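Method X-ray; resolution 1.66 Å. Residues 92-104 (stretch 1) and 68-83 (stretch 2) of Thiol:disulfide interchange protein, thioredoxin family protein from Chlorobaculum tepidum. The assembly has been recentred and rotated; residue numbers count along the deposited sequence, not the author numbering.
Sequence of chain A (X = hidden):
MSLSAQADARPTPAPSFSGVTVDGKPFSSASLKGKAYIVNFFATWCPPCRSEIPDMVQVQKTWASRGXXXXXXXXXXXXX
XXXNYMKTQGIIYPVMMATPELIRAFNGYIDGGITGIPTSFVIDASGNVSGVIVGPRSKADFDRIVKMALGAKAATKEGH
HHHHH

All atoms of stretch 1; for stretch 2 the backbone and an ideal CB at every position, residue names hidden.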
ATOM      1  N   ILE A  92      -4.415   6.920  -8.668  1.00 13.18           N
ATOM      2  CA  ILE A  92      -5.673   7.376  -8.129  1.00 12.72           C
ATOM      3  C   ILE A  92      -5.928   6.915  -6.707  1.00 16.13           C
ATOM      4  O   ILE A  92      -7.054   6.981  -6.217  1.00 17.22           O
ATOM      5  CB  ILE A  92      -6.760   6.795  -9.006  1.00 13.54           C
ATOM      6  CG1 ILE A  92      -6.550   5.227  -9.183  1.00 15.83           C
ATOM      7  CG2 ILE A  92      -6.734   7.743 -10.249  1.00 17.15           C
ATOM      8  CD1 ILE A  92      -7.706   4.410  -9.821  1.00 22.44           C
ATOM      9  N   TYR A  93      -4.906   6.375  -6.057  1.00 12.38           N
ATOM     10  CA  TYR A  93      -5.017   6.014  -4.617  1.00 12.05           C
ATOM     11  C   TYR A  93      -4.077   6.906  -3.799  1.00 12.06           C
ATOM     12  O   TYR A  93      -3.167   7.534  -4.390  1.00 12.16           O
ATOM     13  CB  TYR A  93      -4.728   4.557  -4.426  1.00 11.00           C
ATOM     14  CG  TYR A  93      -3.457   4.076  -5.053  1.00  9.81           C
ATOM     15  CD1 TYR A  93      -2.238   4.235  -4.347  1.00  9.21           C
ATOM     16  CD2 TYR A  93      -3.459   3.403  -6.220  1.00 10.46           C
ATOM     17  CE1 TYR A  93      -0.985   3.723  -4.926  1.00 10.64           C
ATOM     18  CE2 TYR A  93      -2.285   2.904  -6.807  1.00 10.88           C
ATOM     19  CZ  TYR A  93      -1.037   3.039  -6.116  1.00 11.52           C
ATOM     20  OH  TYR A  93       0.190   2.537  -6.656  1.00 15.10           O
ATOM     21  N   PRO A  94      -4.222   6.995  -2.496  1.00 10.08           N
ATOM     22  CA  PRO A  94      -3.400   7.923  -1.715  1.00 11.31           C
ATOM     23  C   PRO A  94      -1.937   7.532  -1.758  1.00 11.19           C
ATOM     24  O   PRO A  94      -1.599   6.350  -1.580  1.00 11.96           O
ATOM     25  CB  PRO A  94      -3.903   7.785  -0.281  1.00 13.01           C
ATOM     26  CG  PRO A  94      -5.293   7.245  -0.491  1.00 12.81           C
ATOM     27  CD  PRO A  94      -5.242   6.341  -1.671  1.00 10.61           C
ATOM     28  N   VAL A  95      -1.099   8.528  -1.937  1.00 11.65           N
ATOM     29  CA  VAL A  95       0.353   8.302  -1.820  1.00 11.11           C
ATOM     30  C   VAL A  95       1.019   9.348  -0.999  1.00 11.12           C
ATOM     31  O   VAL A  95       0.781  10.552  -1.210  1.00 12.46           O
ATOM     32  CB  VAL A  95       0.920   8.439  -3.255  1.00  9.93           C
ATOM     33  CG1 VAL A  95       2.539   8.390  -3.232  1.00 11.96           C
ATOM     34  CG2 VAL A  95       0.444   7.332  -4.272  1.00 12.13           C
HETATM   35  N   MSE A  96       1.826   8.915  -0.026  1.00 11.47           N
HETATM   36  CA  MSE A  96       2.529   9.827   0.923  1.00 10.06           C
HETATM   37  C   MSE A  96       4.025   9.638   0.751  1.00  9.07           C
HETATM   38  O   MSE A  96       4.496   8.474   0.512  1.00 11.65           O
HETATM   39  CB  MSE A  96       2.150   9.575   2.411  1.00 12.70           C
HETATM   40  CG  MSE A  96       0.757   9.980   2.574  1.00 14.02           C
HETATM   41 SE   MSE A  96       0.241   9.470   4.453  1.00 29.51          SE
HETATM   42  CE  MSE A  96       0.095   7.581   4.125  1.00 18.71           C
HETATM   43  N   MSE A  97       4.778  10.707   0.919  1.00  8.50           N
HETATM   44  CA  MSE A  97       6.260  10.515   1.100  1.00  9.08           C
HETATM   45  C   MSE A  97       6.545   9.808   2.401  1.00  9.79           C
HETATM   46  O   MSE A  97       5.938  10.124   3.447  1.00 12.90           O
HETATM   47  CB  MSE A  97       6.985  11.864   1.165  1.00  9.83           C
HETATM   48  CG  MSE A  97       6.676  12.754  -0.075  1.00 10.38           C
HETATM   49 SE   MSE A  97       7.454  11.963  -1.759  1.00 22.11          SE
HETATM   50  CE  MSE A  97       9.359  12.017  -1.278  1.00 13.91           C
ATOM     51  N   ALA A  98       7.505   8.860   2.387  1.00 11.03           N
ATOM     52  CA  ALA A  98       7.783   8.183   3.644  1.00 12.78           C
ATOM     53  C   ALA A  98       8.327   9.160   4.680  1.00 14.06           C
ATOM     54  O   ALA A  98       9.033  10.177   4.352  1.00 14.88           O
ATOM     55  CB  ALA A  98       8.870   7.124   3.403  1.00 12.83           C
ATOM     56  N   THR A  99       7.986   8.852   5.916  1.00 13.97           N
ATOM     57  CA  THR A  99       8.570   9.515   7.072  1.00 15.68           C
ATOM     58  C   THR A  99       9.105   8.388   7.985  1.00 15.89           C
ATOM     59  O   THR A  99       8.742   7.217   7.834  1.00 16.21           O
ATOM     60  CB  THR A  99       7.536  10.237   7.882  1.00 16.36           C
ATOM     61  OG1 THR A  99       6.566   9.337   8.428  1.00 18.18           O
ATOM     62  CG2 THR A  99       6.754  11.346   7.091  1.00 16.63           C
ATOM     63  N   PRO A 100      10.027   8.715   8.896  1.00 16.77           N
ATOM     64  CA  PRO A 100      10.477   7.605   9.751  1.00 19.10           C
ATOM     65  C   PRO A 100       9.371   6.959  10.516  1.00 19.11           C
ATOM     66  O   PRO A 100       9.423   5.712  10.711  1.00 19.34           O
ATOM     67  CB  PRO A 100      11.482   8.279  10.728  1.00 19.28           C
ATOM     68  CG  PRO A 100      11.963   9.470   9.980  1.00 19.65           C
ATOM     69  CD  PRO A 100      10.777   9.969   9.102  1.00 17.47           C
ATOM     70  N   GLU A 101       8.355   7.734  10.899  1.00 19.46           N
ATOM     71  CA  GLU A 101       7.223   7.202  11.607  1.00 20.15           C
ATOM     72  C   GLU A 101       6.390   6.200  10.761  1.00 18.82           C
ATOM     73  O   GLU A 101       5.904   5.187  11.256  1.00 19.58           O
ATOM     74  CB  GLU A 101       6.307   8.357  12.009  1.00 22.29           C
ATOM     75  CG  GLU A 101       5.031   7.974  12.671  1.00 29.53           C
ATOM     76  CD  GLU A 101       4.255   9.245  13.091  1.00 41.71           C
ATOM     77  OE1 GLU A 101       3.932  10.088  12.193  1.00 42.62           O
ATOM     78  OE2 GLU A 101       3.980   9.418  14.303  1.00 45.16           O
ATOM     79  N   LEU A 102       6.242   6.515   9.474  1.00 17.74           N
ATOM     80  CA  LEU A 102       5.437   5.644   8.603  1.00 17.89           C
ATOM     81  C   LEU A 102       6.209   4.364   8.429  1.00 16.18           C
ATOM     82  O   LEU A 102       5.584   3.296   8.409  1.00 18.77           O
ATOM     83  CB  LEU A 102       5.180   6.309   7.249  1.00 15.20           C
ATOM     84  CG  LEU A 102       4.163   7.470   7.219  1.00 16.48           C
ATOM     85  CD1 LEU A 102       4.061   8.153   5.824  1.00 18.04           C
ATOM     86  CD2 LEU A 102       2.725   6.970   7.660  1.00 22.22           C
ATOM     87  N   ILE A 103       7.530   4.433   8.302  1.00 16.04           N
ATOM     88  CA  ILE A 103       8.338   3.218   8.106  1.00 16.20           C
ATOM     89  C   ILE A 103       8.290   2.384   9.379  1.00 18.63           C
ATOM     90  O   ILE A 103       8.005   1.217   9.318  1.00 19.44           O
ATOM     91  CB  ILE A 103       9.782   3.495   7.646  1.00 17.11           C
ATOM     92  CG1 ILE A 103       9.702   4.032   6.217  1.00 17.90           C
ATOM     93  CG2 ILE A 103      10.638   2.201   7.795  1.00 18.66           C
ATOM     94  CD1 ILE A 103      11.032   4.631   5.753  1.00 19.65           C
ATOM     95  N   ARG A 104       8.399   3.047  10.524  1.00 21.12           N
ATOM     96  CA  ARG A 104       8.423   2.270  11.799  1.00 23.71           C
ATOM     97  C   ARG A 104       7.037   1.664  12.064  1.00 22.77           C
ATOM     98  O   ARG A 104       6.963   0.624  12.741  1.00 24.67           O
ATOM     99  CB  ARG A 104       8.806   3.185  12.966  1.00 23.28           C
ATOM    100  CG  ARG A 104      10.245   3.603  13.033  1.00 30.00           C
ATOM    101  CD  ARG A 104      10.502   4.179  14.463  1.00 34.84           C
ATOM    102  NE  ARG A 104       9.967   5.532  14.579  1.00 39.01           N
ATOM    103  CZ  ARG A 104      10.670   6.609  14.238  1.00 37.58           C
ATOM    104  NH1 ARG A 104      11.902   6.457  13.756  1.00 38.26           N
ATOM    105  NH2 ARG A 104      10.123   7.820  14.334  1.00 38.67           N
ATOM    106  N   UNK A  68     -12.191  -1.473  -0.822  1.00 10.67           N
ATOM    107  CA  UNK A  68     -10.700  -1.732  -0.864  1.00 12.09           C
ATOM    108  C   UNK A  68      -9.965  -0.513  -1.369  1.00 12.51           C
ATOM    109  O   UNK A  68     -10.523   0.252  -2.192  1.00 12.59           O
ATOM    110  CB  UNK A  68     -10.366  -2.926  -1.760  1.00 12.09           C
ATOM    111  N   UNK A  69      -8.734  -0.299  -0.868  1.00  9.77           N
ATOM    112  CA  UNK A  69      -7.854   0.719  -1.540  1.00 10.41           C
ATOM    113  C   UNK A  69      -6.388   0.316  -1.387  1.00 11.09           C
ATOM    114  O   UNK A  69      -6.004  -0.335  -0.409  1.00 11.58           O
ATOM    115  CB  UNK A  69      -8.071   2.114  -0.951  1.00 10.41           C
ATOM    116  N   UNK A  70      -5.590   0.684  -2.389  1.00 10.02           N
ATOM    117  CA  UNK A  70      -4.118   0.726  -2.140  1.00 10.45           C
ATOM    118  C   UNK A  70      -3.763   2.027  -1.387  1.00 11.35           C
ATOM    119  O   UNK A  70      -4.501   3.066  -1.415  1.00 11.06           O
ATOM    120  CB  UNK A  70      -3.338   0.644  -3.454  1.00 10.45           C
ATOM    121  N   UNK A  71      -2.623   1.991  -0.683  1.00  9.74           N
ATOM    122  CA  UNK A  71      -2.062   3.219  -0.177  1.00  9.75           C
ATOM    123  C   UNK A  71      -0.568   3.115  -0.502  1.00 10.11           C
ATOM    124  O   UNK A  71       0.073   2.056  -0.201  1.00 11.29           O
ATOM    125  CB  UNK A  71      -2.336   3.416   1.315  1.00  9.75           C
ATOM    126  N   UNK A  72      -0.012   4.138  -1.131  1.00  8.62           N
ATOM    127  CA  UNK A  72       1.446   4.052  -1.494  1.00  9.54           C
ATOM    128  C   UNK A  72       2.263   4.899  -0.518  1.00  9.85           C
ATOM    129  O   UNK A  72       1.860   5.994  -0.128  1.00 11.08           O
ATOM    130  CB  UNK A  72       1.692   4.527  -2.927  1.00  9.54           C
ATOM    131  N   UNK A  73       3.441   4.416  -0.121  1.00  9.03           N
ATOM    132  CA  UNK A  73       4.367   5.204   0.725  1.00 10.25           C
ATOM    133  C   UNK A  73       5.683   5.188  -0.041  1.00  9.90           C
ATOM    134  O   UNK A  73       6.273   4.130  -0.261  1.00 10.87           O
ATOM    135  CB  UNK A  73       4.515   4.636   2.138  1.00 10.25           C
ATOM    136  N   UNK A  74       6.129   6.360  -0.478  1.00  9.35           N
ATOM    137  CA  UNK A  74       7.297   6.450  -1.409  1.00  9.72           C
ATOM    138  C   UNK A  74       8.553   6.617  -0.572  1.00 10.64           C
ATOM    139  O   UNK A  74       8.691   7.601   0.176  1.00 12.04           O
ATOM    140  CB  UNK A  74       7.153   7.611  -2.395  1.00  9.72           C
ATOM    141  N   UNK A  75       9.469   5.668  -0.722  1.00 11.24           N
ATOM    142  CA  UNK A  75      10.723   5.630   0.027  1.00 11.60           C
ATOM    143  C   UNK A  75      11.877   6.035  -0.861  1.00 12.41           C
ATOM    144  O   UNK A  75      11.778   5.873  -2.087  1.00 12.43           O
ATOM    145  CB  UNK A  75      10.968   4.237   0.611  1.00 11.60           C
ATOM    146  N   UNK A  76      12.957   6.566  -0.254  1.00 13.31           N
ATOM    147  CA  UNK A  76      14.151   6.881  -1.101  1.00 13.74           C
ATOM    148  C   UNK A  76      13.790   7.757  -2.284  1.00 14.53           C
ATOM    149  O   UNK A  76      14.352   7.604  -3.335  1.00 14.22           O
ATOM    150  CB  UNK A  76      14.804   5.596  -1.614  1.00 13.74           C
ATOM    151  N   UNK A  77      12.861   8.703  -2.079  1.00 13.00           N
ATOM    152  CA  UNK A  77      12.298   9.475  -3.150  1.00 12.67           C
ATOM    153  C   UNK A  77      12.418  10.979  -2.995  1.00 11.01           C
ATOM    154  O   UNK A  77      12.987  11.502  -1.986  1.00 14.07           O
ATOM    155  CB  UNK A  77      10.822   9.103  -3.303  1.00 12.67           C
ATOM    156  N   UNK A  78      12.018  11.684  -4.055  1.00 11.32           N
ATOM    157  CA  UNK A  78      11.930  13.152  -4.061  1.00 13.92           C
ATOM    158  C   UNK A  78      10.500  13.553  -4.476  1.00 11.82           C
ATOM    159  O   UNK A  78       9.897  12.999  -5.360  1.00 12.05           O
ATOM    160  CB  UNK A  78      12.967  13.762  -5.006  1.00 13.92           C
ATOM    161  N   UNK A  79       9.982  14.586  -3.782  1.00 12.23           N
ATOM    162  CA  UNK A  79       8.634  15.052  -4.057  1.00 12.99           C
ATOM    163  C   UNK A  79       8.305  15.348  -5.516  1.00 12.17           C
ATOM    164  O   UNK A  79       7.343  14.829  -6.001  1.00 11.77           O
ATOM    165  CB  UNK A  79       8.381  16.319  -3.237  1.00 12.99           C
ATOM    166  N   UNK A  80       9.116  16.134  -6.285  1.00 10.82           N
ATOM    167  CA  UNK A  80       8.707  16.366  -7.652  1.00 11.65           C
ATOM    168  C   UNK A  80       8.677  15.106  -8.555  1.00  9.47           C
ATOM    169  O   UNK A  80       7.850  15.012  -9.460  1.00 12.80           O
ATOM    170  CB  UNK A  80       9.648  17.405  -8.265  1.00 11.65           C
ATOM    171  N   UNK A  81       9.571  14.164  -8.222  1.00 10.80           N
ATOM    172  CA  UNK A  81       9.603  12.918  -8.994  1.00  9.94           C
ATOM    173  C   UNK A  81       8.368  12.088  -8.712  1.00  9.42           C
ATOM    174  O   UNK A  81       7.713  11.651  -9.669  1.00 11.50           O
ATOM    175  CB  UNK A  81      10.863  12.111  -8.674  1.00  9.94           C
ATOM    176  N   UNK A  82       7.965  11.942  -7.445  1.00  9.81           N
ATOM    177  CA  UNK A  82       6.777  11.122  -7.115  1.00 10.48           C
ATOM    178  C   UNK A  82       5.492  11.826  -7.636  1.00 10.49           C
ATOM    179  O   UNK A  82       4.630  11.164  -8.227  1.00 11.65           O
ATOM    180  CB  UNK A  82       6.687  10.893  -5.605  1.00 10.48           C
ATOM    181  N   UNK A  83       5.396  13.160  -7.458  1.00 12.47           N
ATOM    182  CA  UNK A  83       4.203  13.876  -7.961  1.00 13.19           C
ATOM    183  C   UNK A  83       4.080  13.728  -9.493  1.00 12.39           C
ATOM    184  O   UNK A  83       2.995  13.462 -10.047  1.00 13.06           O
ATOM    185  CB  UNK A  83       4.273  15.357  -7.582  1.00 13.19           C
TER

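The backbone of 68-74 runs parallel to strand 95-97, their axes 20° apart and 4.7 Å at closest approach; as in any strand, successive side chains alternate between the two faces, 72 and 74 on that of Val-95 and Met-97, 73 on that of Met-96.

Position 68 has nothing of stretch 1 within 5.5 Å of its ideal CB and is unconstrained here; it is Phe-68. At 69 the ideal CB lies 5.1 Å from Pro-94 CD, room for a small or medium side chain. Thr-69 fills it, its OG1 3.9 Å from Pro-94 CD and donating to its neighbour's carbonyl.

At 70 the ideal CB sits 3.8 Å from Tyr-93 CG, which favours a carbon-rich side chain. Phe-70 places its CB over one face of the Tyr-93 ring, 3.7 Å from the ring centroid; chi1 of -75° leads the end away, and the two rings meet obliquely, planes at 46°.

Position 71 points away, its ideal CB 4.2 Å from Pro-94 O; phi/psi of -135/129 suits beta-branched residues. Val-71 meets the selenomethionine Met-96, CG1 to CE 4.1 Å.

Position 72 is the most restrictive: an ideal CB would lie 3.4 Å from both Val-95 CG2 and Tyr-93 CE1, so glycine fits best. Gly-72 N donates to Pro-94 O (2.8 Å), and Gly-72 O accepts from Met-96 N (2.9 Å).

At 73 the side chain shares a face with Met-96, and Leu-102 CD1 is 5.1 Å from the ideal CB. A branched aliphatic would suit. Ile-73 puts CG2 3.6 Å from Ala-98 CA and CD1 4.3 Å from Leu-102 CB.

Position 74 turns to the face of Val-95 and Met-97, with Met-97 SE 4.4 Å from the ideal CB; a small apolar residue is favoured. Ala-74 N donates to Met-96 O and Ala-74 O accepts from Ala-98 N, both at 2.8 Å.

At 75 Ala-98 CB (4.5 Å from the ideal CB) and Ile-103 CD1 (5.2 Å) offer an apolar patch. Val-75 CG1 lies 3.8 Å from Ala-98 CB and 4.2 Å from Ile-103 CD1.

Position 76, phi/psi 53/37, favours Gly, Asn or Asp; it is Asn-76. At 77 Met-97 CE lies 3.8 Å from the ideal CB, yet a long chain can escape: Glu-77 leads away, OE1 accepting from the backbone N of 78. The N-cap position 78 points away from stretch 1; Ser, Thr, Asp or Asn are the usual caps, but polar residues in general would do. It is Gln-78.

At 79 the ideal CB lies 4.7 Å from Met-97 SE, which suits an aliphatic; Leu-79 CD1 lies 4.1 Å from Met-97 CG. Positions 80 and 81 are free of stretch 1: Pro-80 and Asn-81, whose ND2 donates to Glu-77 OE1. At 82 the ideal CB points toward Met-97 SE (4.1 Å), inviting a compact apolar group; Val-82 CG1 meets Val-95 CG1 at 3.9 Å. Position 83 is unconstrained, Lys-83.

Stretch 2, residues 68-83: FTFVGIAVNEQLPNVK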
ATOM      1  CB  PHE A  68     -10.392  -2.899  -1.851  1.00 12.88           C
ATOM      2  CG  PHE A  68      -8.930  -3.006  -2.209  1.00 14.54           C
ATOM      3  CD1 PHE A  68      -8.024  -3.639  -1.334  1.00 11.97           C
ATOM      4  CD2 PHE A  68      -8.462  -2.359  -3.338  1.00 13.03           C
ATOM      5  CE1 PHE A  68      -6.635  -3.566  -1.615  1.00 13.46           C
ATOM      6  CE2 PHE A  68      -7.129  -2.309  -3.673  1.00 14.51           C
ATOM      7  CZ  PHE A  68      -6.203  -2.966  -2.809  1.00 11.21           C
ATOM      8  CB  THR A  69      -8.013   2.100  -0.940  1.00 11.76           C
ATOM      9  OG1 THR A  69      -7.326   3.087  -1.749  1.00 11.31           O
ATOM     10  CG2 THR A  69      -7.533   2.246   0.582  1.00 13.02           C
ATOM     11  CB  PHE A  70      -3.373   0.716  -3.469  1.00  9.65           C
ATOM     12  CG  PHE A  70      -3.371  -0.628  -4.130  1.00  9.45           C
ATOM     13  CD1 PHE A  70      -2.473  -1.586  -3.714  1.00 11.30           C
ATOM     14  CD2 PHE A  70      -4.229  -0.916  -5.193  1.00 11.22           C
ATOM     15  CE1 PHE A  70      -2.508  -2.849  -4.331  1.00 10.35           C
ATOM     16  CE2 PHE A  70      -4.222  -2.142  -5.851  1.00 12.55           C
ATOM     17  CZ  PHE A  70      -3.361  -3.130  -5.406  1.00 11.09           C
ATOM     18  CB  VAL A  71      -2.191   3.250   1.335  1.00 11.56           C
ATOM     19  CG1 VAL A  71      -1.509   4.493   1.897  1.00 13.50           C
ATOM     20  CG2 VAL A  71      -3.657   3.226   1.770  1.00 11.03           C
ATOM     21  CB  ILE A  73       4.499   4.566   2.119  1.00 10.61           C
ATOM     22  CG1 ILE A  73       3.123   4.708   2.872  1.00 13.38           C
ATOM     23  CG2 ILE A  73       5.643   5.339   2.913  1.00 12.34           C
ATOM     24  CD1 ILE A  73       3.094   3.993   4.250  1.00 17.27           C
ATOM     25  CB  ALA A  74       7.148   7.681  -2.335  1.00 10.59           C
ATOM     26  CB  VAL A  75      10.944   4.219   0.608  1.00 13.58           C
ATOM     27  CG1 VAL A  75       9.889   3.908   1.765  1.00 14.63           C
ATOM     28  CG2 VAL A  75      10.963   3.152  -0.443  1.00 14.74           C
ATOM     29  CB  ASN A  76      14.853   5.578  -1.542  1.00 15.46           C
ATOM     30  CG  ASN A  76      15.274   4.673  -0.361  1.00 22.55           C
ATOM     31  OD1 ASN A  76      16.481   4.427  -0.154  1.00 29.84           O
ATOM     32  ND2 ASN A  76      14.329   4.107   0.337  1.00 20.49           N
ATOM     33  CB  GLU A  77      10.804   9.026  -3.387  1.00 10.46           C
ATOM     34  CG  GLU A  77      10.760   7.952  -4.489  1.00 10.77           C
ATOM     35  CD  GLU A  77      10.999   8.498  -5.895  1.00 11.63           C
ATOM     36  OE1 GLU A  77      11.442   9.654  -6.075  1.00 13.00           O
ATOM     37  OE2 GLU A  77      10.668   7.743  -6.859  1.00 12.12           O
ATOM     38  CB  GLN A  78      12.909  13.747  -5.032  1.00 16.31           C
ATOM     39  CG  GLN A  78      14.348  13.537  -4.575  1.00 16.63           C
ATOM     40  CD  GLN A  78      15.379  14.243  -5.506  1.00 22.59           C
ATOM     41  OE1 GLN A  78      15.089  15.233  -6.188  1.00 26.56           O
ATOM     42  NE2 GLN A  78      16.623  13.733  -5.475  1.00 35.11           N
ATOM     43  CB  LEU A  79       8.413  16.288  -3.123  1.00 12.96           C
ATOM     44  CG  LEU A  79       7.002  16.874  -3.241  1.00 17.02           C
ATOM     45  CD1 LEU A  79       6.023  15.896  -2.642  1.00 21.58           C
ATOM     46  CD2 LEU A  79       7.017  18.090  -2.357  1.00 19.88           C
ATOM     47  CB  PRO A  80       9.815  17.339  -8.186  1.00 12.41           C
ATOM     48  CG  PRO A  80      10.975  17.252  -7.229  1.00 10.85           C
ATOM     49  CD  PRO A  80      10.297  16.925  -5.890  1.00 11.98           C
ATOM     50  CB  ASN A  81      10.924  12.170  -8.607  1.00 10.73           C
ATOM     51  CG  ASN A  81      11.341  11.099  -9.624  1.00 12.56           C
ATOM     52  OD1 ASN A  81      11.273  11.267 -10.831  1.00 11.69           O
ATOM     53  ND2 ASN A  81      11.764   9.962  -9.090  1.00 12.71           N
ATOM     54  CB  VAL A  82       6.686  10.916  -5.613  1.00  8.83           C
ATOM     55  CG1 VAL A  82       5.426  10.021  -5.292  1.00 11.20           C
ATOM     56  CG2 VAL A  82       7.874  10.101  -5.205  1.00  9.37           C
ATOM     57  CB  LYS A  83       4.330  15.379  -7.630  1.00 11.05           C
ATOM     58  CG  LYS A  83       3.172  16.282  -8.127  1.00 17.18           C
ATOM     59  CD  LYS A  83       2.163  16.462  -7.014  1.00 24.71           C
ATOM     60  CE  LYS A  83       1.021  17.501  -7.407  1.00 26.00           C
ATOM     61  NZ  LYS A  83       0.342  16.963  -8.644  1.00 27.20           N
TER
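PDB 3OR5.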